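Long-range contact in putative major capsid protein (Cafeteriavirus-dependent mavirus, PDB 6G44), which probably builds the icosahedral shell of the virophage particle, its double jelly-roll subunits associating as trimers: residues M328-S333 / S474-L479. Residues are numbered along the deposited sequence; the frame is centred on the assembly and turned at random.
Sequences MNNVPS and SIRDNL
The linker 328-333, which joins strand 319-328 to strand 334-341, runs past strand 464-482 with the two backbones closest at Pro332 and Arg476, their CA atoms 4.8 Å apart. One weak backbone hydrogen bond, Ser333 N to Ile475 O at 3.3 Å, forms where the linker is about to enter strand 334-341. Arg476 makes the largest contribution: its long aliphatic chain, extended from CG to NE, lies alongside the proline ring and ends in several N-H donors. Arg476 NE gives a nearly straight bond of 2.7 Å (165°) to Asn330 OD1, meeting a lone pair in the carbonyl plane, and NH1 adds a weak one to the same oxygen. Asn330 suits this edge as a short amide whose oxygen can accept both, with CG in the crowded position between backbone N and carbonyl carbon (chi1 56°) and its amide turned 79° from the guanidinium. Pro332, compact and apolar with no N-H to satisfy, sets CG over one guanidinium face, off toward the rim, and 3.7 Å from Ser474 CB, while its CB meets Arg476 CG. Ser333 is small enough for its CB to rest 3.5 Å from Asp477 OD1 while OG hydrogen-bonds Gly520 OXT; Asp477 OD2 hydrogen-bonds Asn443 ND2. These two carboxylates lie close, which may raise their pKa values. Glu296 forms a salt bridge with Arg476 NH2 and a hydrogen bond with Ser474 OG. Sharing an amide and a carboxylate, Arg476 probably keeps its charge and helps hold the linker where it crosses between two sheets, consistent with the C-terminal jelly roll.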
ATOM      1  N   MET C 328     -34.445  11.742 -17.887  1.00 18.55           N
ATOM      2  CA  MET C 328     -34.260  10.419 -17.305  1.00 18.84           C
ATOM      3  C   MET C 328     -35.564   9.947 -16.689  1.00 17.91           C
ATOM      4  O   MET C 328     -36.238  10.719 -16.038  1.00 19.05           O
ATOM      5  CB  MET C 328     -33.153  10.464 -16.253  1.00 18.98           C
ATOM      6  CG  MET C 328     -31.793  10.631 -16.913  1.00 19.50           C
ATOM      7  SD  MET C 328     -30.440  10.943 -15.753  1.00 21.13           S
ATOM      8  CE  MET C 328     -30.530  12.696 -15.604  1.00 22.46           C
ATOM      9  N   ASN C 329     -35.887   8.669 -16.859  1.00 18.44           N
ATOM     10  CA  ASN C 329     -37.149   8.127 -16.303  1.00 19.65           C
ATOM     11  C   ASN C 329     -37.055   7.664 -14.838  1.00 18.26           C
ATOM     12  O   ASN C 329     -38.060   7.276 -14.228  1.00 18.86           O
ATOM     13  CB  ASN C 329     -37.648   6.962 -17.163  1.00 22.44           C
ATOM     14  CG  ASN C 329     -37.972   7.383 -18.583  1.00 26.96           C
ATOM     15  OD1 ASN C 329     -38.549   8.446 -18.804  1.00 31.55           O
ATOM     16  ND2 ASN C 329     -37.632   6.539 -19.546  1.00 29.74           N
ATOM     17  N   ASN C 330     -35.841   7.691 -14.273  1.00 16.61           N
ATOM     18  CA  ASN C 330     -35.578   7.231 -12.916  1.00 15.47           C
ATOM     19  C   ASN C 330     -34.243   7.889 -12.503  1.00 14.73           C
ATOM     20  O   ASN C 330     -33.572   8.471 -13.355  1.00 15.81           O
ATOM     21  CB  ASN C 330     -35.525   5.700 -12.881  1.00 16.11           C
ATOM     22  CG  ASN C 330     -34.515   5.137 -13.846  1.00 17.37           C
ATOM     23  OD1 ASN C 330     -33.305   5.246 -13.613  1.00 18.96           O
ATOM     24  ND2 ASN C 330     -34.993   4.546 -14.949  1.00 17.81           N
ATOM     25  N   VAL C 331     -33.886   7.755 -11.236  1.00 13.94           N
ATOM     26  CA  VAL C 331     -32.745   8.488 -10.662  1.00 13.78           C
ATOM     27  C   VAL C 331     -31.537   7.539 -10.528  1.00 13.52           C
ATOM     28  O   VAL C 331     -31.592   6.603  -9.736  1.00 14.39           O
ATOM     29  CB  VAL C 331     -33.123   9.088  -9.301  1.00 13.34           C
ATOM     30  CG1 VAL C 331     -31.952   9.885  -8.723  1.00 13.64           C
ATOM     31  CG2 VAL C 331     -34.359   9.986  -9.423  1.00 14.11           C
ATOM     32  N   PRO C 332     -30.470   7.757 -11.338  1.00 12.85           N
ATOM     33  CA  PRO C 332     -29.277   6.906 -11.174  1.00 13.54           C
ATOM     34  C   PRO C 332     -28.559   7.056  -9.843  1.00 13.69           C
ATOM     35  O   PRO C 332     -28.679   8.065  -9.161  1.00 15.37           O
ATOM     36  CB  PRO C 332     -28.350   7.359 -12.299  1.00 13.43           C
ATOM     37  CG  PRO C 332     -29.262   7.965 -13.326  1.00 13.71           C
ATOM     38  CD  PRO C 332     -30.335   8.625 -12.518  1.00 13.11           C
ATOM     39  N   SER C 333     -27.775   6.045  -9.539  1.00 12.99           N
ATOM     40  CA  SER C 333     -26.927   6.014  -8.357  1.00 13.05           C
ATOM     41  C   SER C 333     -25.768   6.986  -8.432  1.00 12.18           C
ATOM     42  O   SER C 333     -25.396   7.595  -7.399  1.00 11.75           O
ATOM     43  CB  SER C 333     -26.370   4.602  -8.187  1.00 14.40           C
ATOM     44  OG  SER C 333     -25.448   4.529  -7.108  1.00 17.19           O
ATOM     45  N   SER C 474     -24.261   8.077 -16.770  1.00 13.57           N
ATOM     46  CA  SER C 474     -24.965   7.566 -15.585  1.00 14.43           C
ATOM     47  C   SER C 474     -24.452   6.186 -15.252  1.00 14.45           C
ATOM     48  O   SER C 474     -24.126   5.415 -16.150  1.00 14.07           O
ATOM     49  CB  SER C 474     -26.466   7.495 -15.780  1.00 15.28           C
ATOM     50  OG  SER C 474     -26.772   6.663 -16.866  1.00 16.78           O
ATOM     51  N   ILE C 475     -24.441   5.877 -13.955  1.00 13.83           N
ATOM     52  CA  ILE C 475     -24.152   4.545 -13.471  1.00 15.31           C
ATOM     53  C   ILE C 475     -25.383   4.145 -12.697  1.00 15.32           C
ATOM     54  O   ILE C 475     -25.683   4.737 -11.658  1.00 16.66           O
ATOM     55  CB  ILE C 475     -22.887   4.490 -12.590  1.00 17.62           C
ATOM     56  CG1 ILE C 475     -21.682   4.998 -13.401  1.00 18.55           C
ATOM     57  CG2 ILE C 475     -22.654   3.061 -12.113  1.00 18.66           C
ATOM     58  CD1 ILE C 475     -21.130   6.331 -12.986  1.00 20.58           C
ATOM     59  N   ARG C 476     -26.127   3.157 -13.203  1.00 14.65           N
ATOM     60  CA  ARG C 476     -27.368   2.733 -12.566  1.00 14.44           C
ATOM     61  C   ARG C 476     -27.231   1.362 -11.909  1.00 14.77           C
ATOM     62  O   ARG C 476     -26.600   0.454 -12.462  1.00 14.33           O
ATOM     63  CB  ARG C 476     -28.505   2.651 -13.577  1.00 15.29           C
ATOM     64  CG  ARG C 476     -29.051   3.993 -14.015  1.00 16.41           C
ATOM     65  CD  ARG C 476     -30.231   3.743 -14.932  1.00 16.78           C
ATOM     66  NE  ARG C 476     -31.032   4.945 -15.109  1.00 18.07           N
ATOM     67  CZ  ARG C 476     -30.869   5.829 -16.090  1.00 19.18           C
ATOM     68  NH1 ARG C 476     -31.681   6.880 -16.145  1.00 21.11           N
ATOM     69  NH2 ARG C 476     -29.924   5.684 -17.008  1.00 19.75           N
ATOM     70  N   ASP C 477     -27.884   1.219 -10.764  1.00 14.23           N
ATOM     71  CA  ASP C 477     -27.968  -0.076 -10.086  1.00 15.19           C
ATOM     72  C   ASP C 477     -28.895  -0.969 -10.933  1.00 15.07           C
ATOM     73  O   ASP C 477     -29.989  -0.566 -11.331  1.00 15.63           O
ATOM     74  CB  ASP C 477     -28.502   0.094  -8.674  1.00 15.52           C
ATOM     75  CG  ASP C 477     -27.580   0.953  -7.778  1.00 16.26           C
ATOM     76  OD1 ASP C 477     -26.386   1.116  -8.087  1.00 18.80           O
ATOM     77  OD2 ASP C 477     -28.048   1.422  -6.750  1.00 16.19           O
ATOM     78  N   ASN C 478     -28.421  -2.173 -11.214  1.00 14.29           N
ATOM     79  CA  ASN C 478     -29.039  -3.048 -12.199  1.00 14.54           C
ATOM     80  C   ASN C 478     -28.665  -4.466 -11.827  1.00 14.00           C
ATOM     81  O   ASN C 478     -27.500  -4.763 -11.544  1.00 13.94           O
ATOM     82  CB  ASN C 478     -28.529  -2.678 -13.565  1.00 14.90           C
ATOM     83  CG  ASN C 478     -29.182  -3.457 -14.669  1.00 15.97           C
ATOM     84  OD1 ASN C 478     -30.391  -3.389 -14.831  1.00 17.49           O
ATOM     85  ND2 ASN C 478     -28.387  -4.155 -15.460  1.00 16.74           N
ATOM     86  N   LEU C 479     -29.659  -5.353 -11.818  1.00 13.73           N
ATOM     87  CA  LEU C 479     -29.432  -6.738 -11.419  1.00 14.15           C
ATOM     88  C   LEU C 479     -29.769  -7.685 -12.541  1.00 13.75           C
ATOM     89  O   LEU C 479     -30.699  -7.430 -13.306  1.00 15.19           O
ATOM     90  CB  LEU C 479     -30.283  -7.112 -10.238  1.00 14.79           C
ATOM     91  CG  LEU C 479     -30.083  -6.360  -8.933  1.00 17.47           C
ATOM     92  CD1 LEU C 479     -30.923  -6.982  -7.817  1.00 18.32           C
ATOM     93  CD2 LEU C 479     -28.643  -6.194  -8.513  1.00 18.09           C
TER